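Local coordinates for gram-negative insecticidal protein (Chromobacterium piscinae, PDB 6FBM) that acts as an insecticidal toxin of the MACPF and beta-tripod families and, as in other MACPF proteins, probably works by forming pores in membranes, at residues 37-45 and 135-146; 122-133 and 174-185. All coordinates share one frame; numbering follows the deposited sequence.

Both contacts involve the strand at 120-134 or the chain that directly follows it, and both reach the same antiparallel sheet of the MACPF region; the centres of contact 1 and contact 2 lie about 26 Å apart. Contact 2 is core: its touching residues are buried or partly exposed, 988 Å² is covered, and antiparallel pairing continues through a sharp bend, with a beta bulge at the corner. Contact 1 is peripheral, its centre about 41 Å from the centre of the chain. It covers 543 Å² around a single bridge, with phenylalanines packed against leucines and a methionine and an arginine lying along the rim. Contact 2 adds a salt bridge within one strand, a water and polar side chains with partners on neighbouring elements.

Contact 1. Residues 37-45 and 135-146; sequences GQPLFDFGG and LPGAATLRSMLR
Two backbone bonds join Phe41 and its neighbours to the chain around Leu145. Arg146 N donates to Leu40 O (2.9 Å, 169° at the hydrogen) and Asp42 N to Met144 O (2.8 Å), making an isolated bridge and not an extended sheet. Met144 O also lies at the edge of the Phe41 ring, near its plane.

The apolar part centres on that ring. Leu141 CD2 sits over one face, 4.0 Å from the Phe41 centroid and 14° off the normal, a CH-pi contact; Leu40 CB covers the opposite face. Leu145 runs alongside Phe41, with its CD2 3.5 Å from Phe41 CE1. Leu135 crosses Phe43 at about a right angle, its CD2 3.4 Å from Phe43 CE1, and Met144, bent at chi3 (71°), brings its CE to 3.8 Å from Phe43 CD1.

Arg146 packs CG and CD against the backbone oxygens of residues 39-41, with Phe41 O near its guanidinium edge. Its NH1 is 4.2 Å from Asp42 OD1, but no N-H points at that oxygen, hence no salt bridge.

The contact joins the loop after strand 35-39 to helix 138-141 and the turn beyond. Tyr171 of strand 170-177 meets Phe41 edge-to-face, while helix 147-154 touches Leu40 through Phe149 and Leu145 through Leu153.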
# COMPACT_ATOMS: atom_id res chain seq x y z
N GLY A 37 13.05 29.15 -11.64
CA GLY A 37 12.28 28.29 -12.54
C GLY A 37 13.02 27.51 -13.60
O GLY A 37 13.05 26.28 -13.55
N GLN A 38 13.57 28.24 -14.58
CA GLN A 38 14.11 27.63 -15.81
C GLN A 38 15.44 26.92 -15.58
O GLN A 38 16.37 27.53 -15.04
CB GLN A 38 14.25 28.63 -16.98
CG GLN A 38 12.91 29.01 -17.56
CD GLN A 38 12.51 30.46 -17.31
OE1 GLN A 38 12.83 31.04 -16.27
NE2 GLN A 38 11.83 31.03 -18.28
N PRO A 39 15.55 25.62 -15.97
CA PRO A 39 16.89 25.00 -16.05
C PRO A 39 17.79 25.73 -17.05
O PRO A 39 17.31 26.17 -18.08
CB PRO A 39 16.59 23.57 -16.53
CG PRO A 39 15.18 23.32 -16.13
CD PRO A 39 14.48 24.65 -16.28
N LEU A 40 19.05 25.88 -16.71
CA LEU A 40 19.98 26.66 -17.51
C LEU A 40 20.67 25.81 -18.53
O LEU A 40 21.07 26.29 -19.59
CB LEU A 40 21.04 27.31 -16.62
CG LEU A 40 20.68 28.64 -15.95
CD1 LEU A 40 19.22 28.75 -15.49
CD2 LEU A 40 21.64 28.89 -14.80
N PHE A 41 20.81 24.52 -18.24
CA PHE A 41 21.66 23.65 -19.01
C PHE A 41 20.90 22.46 -19.52
O PHE A 41 19.83 22.13 -19.02
CB PHE A 41 22.83 23.19 -18.17
CG PHE A 41 23.53 24.31 -17.45
CD1 PHE A 41 24.36 25.16 -18.14
CD2 PHE A 41 23.34 24.51 -16.11
CE1 PHE A 41 25.03 26.19 -17.48
CE2 PHE A 41 23.98 25.54 -15.44
CZ PHE A 41 24.83 26.38 -16.14
N ASP A 42 21.45 21.86 -20.56
CA ASP A 42 20.99 20.62 -21.15
C ASP A 42 22.12 19.68 -20.77
O ASP A 42 23.22 19.80 -21.29
CB ASP A 42 20.88 20.79 -22.67
CG ASP A 42 20.54 19.48 -23.40
OD1 ASP A 42 20.40 18.40 -22.78
OD2 ASP A 42 20.37 19.51 -24.64
N PHE A 43 21.86 18.74 -19.86
CA PHE A 43 22.92 17.90 -19.29
C PHE A 43 23.22 16.61 -20.06
O PHE A 43 24.02 15.79 -19.59
CB PHE A 43 22.62 17.59 -17.83
CG PHE A 43 22.78 18.77 -16.93
CD1 PHE A 43 24.04 19.30 -16.69
CD2 PHE A 43 21.68 19.35 -16.31
CE1 PHE A 43 24.18 20.38 -15.86
CE2 PHE A 43 21.83 20.43 -15.47
CZ PHE A 43 23.07 20.94 -15.24
N GLY A 44 22.58 16.43 -21.22
CA GLY A 44 22.68 15.22 -22.01
C GLY A 44 21.70 14.19 -21.46
O GLY A 44 21.40 14.16 -20.22
N GLY A 45 21.19 13.37 -22.37
CA GLY A 45 20.24 12.32 -22.01
C GLY A 45 20.91 11.03 -21.56
O GLY A 45 20.22 10.14 -21.09
N LEU A 135 28.68 19.92 -10.88
CA LEU A 135 28.67 20.16 -12.31
C LEU A 135 30.07 20.44 -12.84
O LEU A 135 31.00 20.71 -12.06
CB LEU A 135 27.79 21.37 -12.62
CG LEU A 135 26.32 21.24 -12.22
CD1 LEU A 135 25.57 22.48 -12.68
CD2 LEU A 135 25.68 20.01 -12.83
N PRO A 136 30.23 20.41 -14.17
CA PRO A 136 31.43 20.93 -14.79
C PRO A 136 31.64 22.43 -14.51
O PRO A 136 30.72 23.14 -14.05
CB PRO A 136 31.15 20.74 -16.29
CG PRO A 136 30.24 19.60 -16.36
CD PRO A 136 29.32 19.89 -15.20
N GLY A 137 32.85 22.88 -14.81
CA GLY A 137 33.22 24.29 -14.70
C GLY A 137 32.49 25.11 -15.74
O GLY A 137 31.99 24.56 -16.72
N ALA A 138 32.45 26.41 -15.52
CA ALA A 138 31.81 27.37 -16.44
C ALA A 138 32.14 27.14 -17.89
O ALA A 138 31.26 27.19 -18.75
CB ALA A 138 32.19 28.80 -16.08
N ALA A 139 33.41 26.91 -18.16
CA ALA A 139 33.86 26.77 -19.53
C ALA A 139 33.34 25.52 -20.24
O ALA A 139 33.15 25.53 -21.44
CB ALA A 139 35.38 26.84 -19.60
N THR A 140 33.09 24.46 -19.50
CA THR A 140 32.48 23.25 -20.08
C THR A 140 30.99 23.47 -20.29
O THR A 140 30.43 23.06 -21.32
CB THR A 140 32.72 22.06 -19.15
OG1 THR A 140 34.11 21.83 -18.99
CG2 THR A 140 32.04 20.78 -19.70
N LEU A 141 30.36 24.09 -19.30
CA LEU A 141 28.92 24.35 -19.35
C LEU A 141 28.51 25.33 -20.44
O LEU A 141 27.37 25.30 -20.91
CB LEU A 141 28.42 24.88 -17.99
CG LEU A 141 28.42 23.87 -16.82
CD1 LEU A 141 28.26 24.62 -15.50
CD2 LEU A 141 27.32 22.83 -17.02
N ARG A 142 29.45 26.17 -20.86
CA ARG A 142 29.21 27.14 -21.94
C ARG A 142 28.65 26.49 -23.18
O ARG A 142 27.81 27.10 -23.85
CB ARG A 142 30.51 27.88 -22.29
CG ARG A 142 30.30 29.25 -22.93
CD ARG A 142 31.15 30.30 -22.23
NE ARG A 142 32.56 29.92 -22.22
CZ ARG A 142 33.48 30.32 -21.33
NH1 ARG A 142 33.16 31.13 -20.32
NH2 ARG A 142 34.73 29.88 -21.44
N SER A 143 29.08 25.27 -23.49
CA SER A 143 28.54 24.52 -24.64
C SER A 143 27.26 23.72 -24.33
O SER A 143 26.79 22.97 -25.18
CB SER A 143 29.62 23.58 -25.20
OG SER A 143 29.82 22.47 -24.34
N MET A 144 26.70 23.87 -23.13
CA MET A 144 25.57 23.06 -22.67
C MET A 144 24.38 23.91 -22.29
O MET A 144 23.49 23.42 -21.60
CB MET A 144 26.00 22.22 -21.46
CG MET A 144 27.00 21.14 -21.81
SD MET A 144 27.84 20.56 -20.34
CE MET A 144 26.58 19.65 -19.45
N LEU A 145 24.35 25.17 -22.74
CA LEU A 145 23.31 26.09 -22.35
C LEU A 145 22.04 25.78 -23.10
O LEU A 145 22.09 25.36 -24.26
CB LEU A 145 23.73 27.53 -22.66
CG LEU A 145 25.03 28.02 -22.03
CD1 LEU A 145 25.22 29.48 -22.40
CD2 LEU A 145 25.02 27.85 -20.52
N ARG A 146 20.90 25.97 -22.44
CA ARG A 146 19.61 25.85 -23.12
C ARG A 146 19.50 27.05 -24.04
O ARG A 146 20.12 28.09 -23.81
CB ARG A 146 18.44 25.82 -22.15
CG ARG A 146 18.45 24.61 -21.23
CD ARG A 146 17.12 23.96 -20.98
NE ARG A 146 16.62 23.26 -22.16
CZ ARG A 146 16.76 21.95 -22.40
NH1 ARG A 146 17.40 21.14 -21.56
NH2 ARG A 146 16.24 21.44 -23.52

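Contact 2. Residues 122-133 and 174-185; sequences SSTREAHVLWYI and EAAVGGRLDYSA
Val177 and Trp131 meet where both strands turn a corner. Val177 CB lies over the five-membered ring of Trp131, 3.8 Å from its centroid, a CH-pi contact made possible because the indole CG stands between the backbone N and carbonyl carbon (chi1 50°), which folds the ring over its neighbour. Val177 O takes Leu130 N at 2.7 Å and, weakly, Trp131 N: a classic beta bulge that shifts the register by one. The 93° between strands 122-129 and 174-177 measures the bend. At the corner Gly178 CA makes a CA-H...O contact with His128 O.

This end is tightly packed. Ile133 CD1 touches Val177 CG2, Leu267 of helix 255-269 touches Trp131, and Trp131 NE1 bonds to Pro14 O. Tyr132, Glu174 and His128 are more open to solvent: Tyr132 CE1 reaches Ala176 CB at 3.9 Å, and Glu174 OE1 bonds to Ser276.

Beyond the corner, regular antiparallel pairing links 122-129 to 179-185. Within its own strand Arg180 grips Asp182 side-on, NE to OD1 (2.9 Å) and NH2 to OD2 (2.8 Å). Arg125 CD lies 3.1 Å from Asp182 OD1, but Arg125 NE is beyond salt-bridge distance; NH1 hydrogen-bonds to Ser123 OG and forms a salt bridge with Asp76. One water bridges Ser122 OG, Thr124 OG1 and Tyr183 O, to which it donates; Thr124 OG1 also bonds Gln75 of strand 64-78.

Asp182 and Asp76 probably offset Arg125 and Arg180, whose NE atoms lie 4.6 Å apart on one sheet face. On the other, Glu126 OE2, also held by Tyr206 OH, accepts from His128 NE2, consistent with a polar MACPF sheet.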
# COMPACT_ATOMS: atom_id res chain seq x y z
N SER A 122 21.83 32.95 16.86
CA SER A 122 22.59 31.73 16.58
C SER A 122 21.84 30.88 15.59
O SER A 122 20.61 30.71 15.68
CB SER A 122 22.86 30.93 17.86
OG SER A 122 21.65 30.60 18.53
N SER A 123 22.58 30.33 14.63
CA SER A 123 22.09 29.25 13.78
C SER A 123 22.97 28.06 14.03
O SER A 123 24.17 28.10 13.74
CB SER A 123 22.14 29.66 12.32
OG SER A 123 21.99 28.54 11.45
N THR A 124 22.40 27.00 14.59
CA THR A 124 23.13 25.77 14.82
C THR A 124 22.57 24.76 13.83
O THR A 124 21.42 24.33 13.98
CB THR A 124 22.96 25.34 16.27
OG1 THR A 124 23.61 26.29 17.11
CG2 THR A 124 23.58 23.98 16.49
N ARG A 125 23.39 24.38 12.84
CA ARG A 125 22.96 23.55 11.71
C ARG A 125 23.68 22.23 11.71
O ARG A 125 24.91 22.16 11.83
CB ARG A 125 23.19 24.24 10.37
CG ARG A 125 22.67 25.67 10.30
CD ARG A 125 22.56 26.21 8.87
NE ARG A 125 23.88 26.39 8.26
CZ ARG A 125 24.70 27.41 8.54
NH1 ARG A 125 24.36 28.38 9.43
NH2 ARG A 125 25.88 27.45 7.94
N GLU A 126 22.90 21.16 11.61
CA GLU A 126 23.45 19.84 11.49
C GLU A 126 23.01 19.33 10.15
O GLU A 126 21.83 19.06 9.93
CB GLU A 126 22.98 18.94 12.61
CG GLU A 126 23.68 17.61 12.57
CD GLU A 126 23.29 16.72 13.70
OE1 GLU A 126 24.23 16.30 14.39
OE2 GLU A 126 22.09 16.45 13.90
N ALA A 127 23.98 19.18 9.26
CA ALA A 127 23.72 18.79 7.89
C ALA A 127 24.04 17.30 7.76
O ALA A 127 25.18 16.88 8.03
CB ALA A 127 24.56 19.62 6.93
N HIS A 128 23.04 16.50 7.38
CA HIS A 128 23.21 15.07 7.21
C HIS A 128 23.40 14.83 5.72
O HIS A 128 22.44 14.64 4.99
CB HIS A 128 22.00 14.35 7.77
CG HIS A 128 21.89 14.45 9.27
ND1 HIS A 128 22.00 13.34 10.10
CD2 HIS A 128 21.74 15.52 10.08
CE1 HIS A 128 21.89 13.73 11.36
NE2 HIS A 128 21.73 15.04 11.37
N VAL A 129 24.65 14.85 5.29
CA VAL A 129 24.97 14.72 3.87
C VAL A 129 24.94 13.26 3.49
O VAL A 129 25.51 12.43 4.19
CB VAL A 129 26.39 15.25 3.54
CG1 VAL A 129 26.69 15.11 2.05
CG2 VAL A 129 26.55 16.71 4.02
N LEU A 130 24.23 12.93 2.42
CA LEU A 130 24.31 11.61 1.82
C LEU A 130 25.31 11.64 0.66
O LEU A 130 26.17 10.78 0.56
CB LEU A 130 22.91 11.16 1.37
CG LEU A 130 21.85 11.21 2.47
CD1 LEU A 130 20.49 10.96 1.89
CD2 LEU A 130 22.12 10.22 3.60
N TRP A 131 25.18 12.63 -0.23
CA TRP A 131 26.12 12.80 -1.32
C TRP A 131 26.19 14.24 -1.76
O TRP A 131 25.35 15.06 -1.39
CB TRP A 131 25.77 11.92 -2.51
CG TRP A 131 24.37 12.03 -2.92
CD1 TRP A 131 23.86 12.94 -3.77
CD2 TRP A 131 23.29 11.17 -2.54
NE1 TRP A 131 22.50 12.70 -3.98
CE2 TRP A 131 22.15 11.59 -3.25
CE3 TRP A 131 23.20 10.04 -1.73
CZ2 TRP A 131 20.91 10.99 -3.08
CZ3 TRP A 131 21.99 9.43 -1.58
CH2 TRP A 131 20.85 9.90 -2.24
N TYR A 132 27.24 14.54 -2.54
CA TYR A 132 27.38 15.80 -3.22
C TYR A 132 27.15 15.51 -4.69
O TYR A 132 27.50 14.44 -5.19
CB TYR A 132 28.78 16.38 -3.00
CG TYR A 132 29.19 16.56 -1.54
CD1 TYR A 132 28.86 17.72 -0.85
CD2 TYR A 132 29.95 15.60 -0.86
CE1 TYR A 132 29.23 17.93 0.48
CE2 TYR A 132 30.32 15.78 0.48
CZ TYR A 132 29.96 16.95 1.16
OH TYR A 132 30.31 17.18 2.50
N ILE A 133 26.52 16.45 -5.37
CA ILE A 133 26.45 16.43 -6.82
C ILE A 133 27.18 17.68 -7.25
O ILE A 133 27.05 18.73 -6.61
CB ILE A 133 25.01 16.45 -7.38
CG1 ILE A 133 24.10 15.50 -6.58
CG2 ILE A 133 25.04 16.09 -8.85
CD1 ILE A 133 22.65 15.54 -6.97
N GLU A 174 27.32 23.00 -7.27
CA GLU A 174 27.66 21.89 -6.39
C GLU A 174 26.71 21.96 -5.19
O GLU A 174 26.45 23.04 -4.66
CB GLU A 174 29.10 22.03 -5.95
CG GLU A 174 29.70 20.79 -5.34
CD GLU A 174 31.17 21.05 -4.96
OE1 GLU A 174 31.39 21.81 -4.00
OE2 GLU A 174 32.09 20.52 -5.63
N ALA A 175 26.20 20.82 -4.75
CA ALA A 175 25.32 20.81 -3.58
C ALA A 175 25.43 19.53 -2.78
O ALA A 175 25.62 18.44 -3.34
CB ALA A 175 23.89 21.01 -4.02
N ALA A 176 25.26 19.69 -1.48
CA ALA A 176 25.11 18.58 -0.58
C ALA A 176 23.66 18.14 -0.62
O ALA A 176 22.76 18.96 -0.56
CB ALA A 176 25.51 18.99 0.81
N VAL A 177 23.46 16.83 -0.69
CA VAL A 177 22.14 16.26 -0.69
C VAL A 177 21.94 15.39 0.55
O VAL A 177 22.78 14.59 0.91
CB VAL A 177 21.91 15.44 -1.97
CG1 VAL A 177 20.54 14.83 -1.95
CG2 VAL A 177 22.08 16.31 -3.21
N GLY A 178 20.80 15.58 1.20
CA GLY A 178 20.39 14.82 2.37
C GLY A 178 19.33 15.57 3.15
O GLY A 178 18.34 16.02 2.58
N GLY A 179 19.54 15.73 4.45
CA GLY A 179 18.68 16.62 5.24
C GLY A 179 19.46 17.44 6.20
O GLY A 179 20.50 17.02 6.68
N ARG A 180 18.94 18.62 6.49
CA ARG A 180 19.60 19.57 7.39
C ARG A 180 18.62 19.99 8.45
O ARG A 180 17.45 20.23 8.12
CB ARG A 180 19.98 20.82 6.61
CG ARG A 180 20.87 21.78 7.35
CD ARG A 180 21.32 22.93 6.45
NE ARG A 180 20.37 24.03 6.50
CZ ARG A 180 19.70 24.58 5.49
NH1 ARG A 180 19.80 24.17 4.24
NH2 ARG A 180 18.89 25.59 5.75
N LEU A 181 19.08 20.14 9.69
CA LEU A 181 18.28 20.81 10.71
C LEU A 181 18.96 22.10 11.10
O LEU A 181 20.17 22.13 11.29
CB LEU A 181 18.12 19.92 11.93
CG LEU A 181 17.31 18.65 11.71
CD1 LEU A 181 17.18 17.92 13.03
CD2 LEU A 181 15.93 18.91 11.11
N ASP A 182 18.15 23.16 11.20
CA ASP A 182 18.57 24.49 11.63
C ASP A 182 17.92 24.78 12.96
O ASP A 182 16.71 24.97 13.03
CB ASP A 182 18.09 25.53 10.66
CG ASP A 182 18.85 25.50 9.36
OD1 ASP A 182 19.82 24.75 9.27
OD2 ASP A 182 18.47 26.20 8.40
N TYR A 183 18.72 24.78 14.02
CA TYR A 183 18.25 25.11 15.35
C TYR A 183 18.66 26.54 15.54
O TYR A 183 19.82 26.83 15.81
CB TYR A 183 18.94 24.18 16.34
CG TYR A 183 18.52 24.29 17.79
CD1 TYR A 183 17.29 23.82 18.22
CD2 TYR A 183 19.40 24.75 18.74
CE1 TYR A 183 16.94 23.90 19.55
CE2 TYR A 183 19.06 24.80 20.07
CZ TYR A 183 17.83 24.37 20.47
OH TYR A 183 17.51 24.42 21.80
N SER A 184 17.71 27.44 15.35
CA SER A 184 18.03 28.88 15.37
C SER A 184 17.48 29.54 16.63
O SER A 184 16.33 29.30 17.03
CB SER A 184 17.50 29.57 14.11
OG SER A 184 16.10 29.61 14.11
N ALA A 185 18.32 30.38 17.26
CA ALA A 185 17.95 30.97 18.55
C ALA A 185 18.22 32.45 18.58
O ALA A 185 19.32 32.92 18.21
CB ALA A 185 18.66 30.27 19.70
O HOH W 1 21.28 27.92 17.77